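Local coordinates for Non-structural protein 5 (Modoc virus, PDB 2WA2) that probably methylates the viral RNA cap at the guanine N7 and ribose 2'-O positions, using S-adenosylmethionine as methyl donor, at residues 237-240 with 241-245. The protein carries 4 engineered substitutions. Residues are numbered along the deposited sequence; the frame is centred on the assembly and turned at random.
Sequences NNIM and GNVTA
Asn238 and Gly241 meet where the chain turns into helix 239-254, and their contact illustrates how a side chain can stand in for the missing preceding turn. With CG anti to the backbone N (chi1 171°), the Asn238 amide reaches forward alongside the first turn, and its OD1 accepts a weak but fairly straight bond from Gly241 N at 3.2 Å. The main chain takes over one residue later. Asn242 N donates to Asn238 O at 3.0 Å, Val243 N to Ile239 O at 2.9 Å and Thr244 N to Met240 O, each an i to i+4 bond of a regular alpha-helix. Met240 O is also approached by Thr244 OG1 in a weak second bond, the hydroxyl lying beside its own backbone N (chi1 -68°).

A further polar meeting joins two side-chain amides. Asn237 ND2 comes within 2.9 Å of Asn242 OD1, yet the angle is too poor for a hydrogen bond; the side chains cross at about a right angle, their amide planes 37° apart. The stronger partner of Asn237 is Leu216, whose N binds OD1 and ties the approach to the helix to strand 215-217.

Apolar contact is slighter: Ile239 CG2 and Val243 CG2 lie 4.5 Å apart, one helical turn from each other. Both side chains are buried and continue onto Leu216 and helix 199-212, where Ile239 meets Met206 and Val243 meets Leu202. The whole is a classic asparagine N-cap, here starting helix 239-254, the last one modelled, which packs against helix 199-212 and the outer strand 215-217 of the Rossmann-like methyltransferase sheet.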
loop_
_atom_site.group_PDB
_atom_site.type_symbol
_atom_site.label_atom_id
_atom_site.label_comp_id
_atom_site.label_asym_id
_atom_site.label_seq_id
_atom_site.Cartn_x
_atom_site.Cartn_y
_atom_site.Cartn_z
ATOM N N ASN A 237 -4.672 14.803 4.595
ATOM C CA ASN A 237 -4.330 15.696 3.491
ATOM C C ASN A 237 -5.350 15.718 2.381
ATOM O O ASN A 237 -6.435 15.120 2.480
ATOM C CB ASN A 237 -2.896 15.450 2.969
ATOM C CG ASN A 237 -2.733 14.082 2.307
ATOM O OD1 ASN A 237 -3.702 13.334 2.190
ATOM N ND2 ASN A 237 -1.510 13.764 1.858
ATOM N N ASN A 238 -5.029 16.502 1.365
ATOM C CA ASN A 238 -5.843 16.699 0.194
ATOM C C ASN A 238 -5.516 15.574 -0.800
ATOM O O ASN A 238 -4.522 15.641 -1.537
ATOM C CB ASN A 238 -5.502 18.085 -0.378
ATOM C CG ASN A 238 -6.125 18.343 -1.715
ATOM O OD1 ASN A 238 -6.948 17.569 -2.209
ATOM N ND2 ASN A 238 -5.739 19.461 -2.319
ATOM N N ILE A 239 -6.332 14.530 -0.754
ATOM C CA ILE A 239 -6.091 13.309 -1.554
ATOM C C ILE A 239 -5.924 13.591 -3.066
ATOM O O ILE A 239 -4.871 13.267 -3.647
ATOM C CB ILE A 239 -7.179 12.255 -1.256
ATOM C CG1 ILE A 239 -7.037 11.726 0.190
ATOM C CG2 ILE A 239 -7.114 11.069 -2.267
ATOM C CD1 ILE A 239 -8.217 10.819 0.625
ATOM N N MET A 240 -6.936 14.217 -3.678
ATOM C CA MET A 240 -6.980 14.451 -5.143
ATOM C C MET A 240 -5.783 15.290 -5.592
ATOM O O MET A 240 -5.134 14.967 -6.597
ATOM C CB MET A 240 -8.315 15.122 -5.561
ATOM C CG MET A 240 -9.568 14.274 -5.297
ATOM S SD MET A 240 -11.153 15.151 -5.482
ATOM C CE MET A 240 -11.316 15.035 -7.284
ATOM N N GLY A 241 -5.478 16.340 -4.821
ATOM C CA GLY A 241 -4.330 17.207 -5.063
ATOM C C GLY A 241 -2.989 16.500 -4.988
ATOM O O GLY A 241 -2.110 16.741 -5.808
ATOM N N ASN A 242 -2.841 15.607 -4.010
ATOM C CA ASN A 242 -1.637 14.826 -3.867
ATOM C C ASN A 242 -1.478 13.875 -5.031
ATOM O O ASN A 242 -0.376 13.708 -5.542
ATOM C CB ASN A 242 -1.636 14.044 -2.565
ATOM C CG ASN A 242 -0.680 14.604 -1.578
ATOM O OD1 ASN A 242 -1.095 15.209 -0.578
ATOM N ND2 ASN A 242 0.620 14.456 -1.856
ATOM N N VAL A 243 -2.574 13.246 -5.440
ATOM C CA VAL A 243 -2.516 12.319 -6.607
ATOM C C VAL A 243 -2.045 13.062 -7.865
ATOM O O VAL A 243 -1.157 12.610 -8.568
ATOM C CB VAL A 243 -3.892 11.650 -6.869
ATOM C CG1 VAL A 243 -3.869 10.881 -8.198
ATOM C CG2 VAL A 243 -4.238 10.708 -5.709
ATOM N N THR A 244 -2.638 14.230 -8.105
ATOM C CA THR A 244 -2.318 15.028 -9.292
ATOM C C THR A 244 -0.854 15.470 -9.245
ATOM O O THR A 244 -0.145 15.451 -10.258
ATOM C CB THR A 244 -3.283 16.255 -9.428
ATOM O OG1 THR A 244 -4.602 15.773 -9.716
ATOM C CG2 THR A 244 -2.855 17.131 -10.594
ATOM N N ALA A 245 -0.392 15.820 -8.055
ATOM C CA ALA A 245 0.984 16.251 -7.882
ATOM C C ALA A 245 1.975 15.116 -8.207
ATOM O O ALA A 245 3.003 15.333 -8.831
ATOM C CB ALA A 245 1.184 16.773 -6.480
#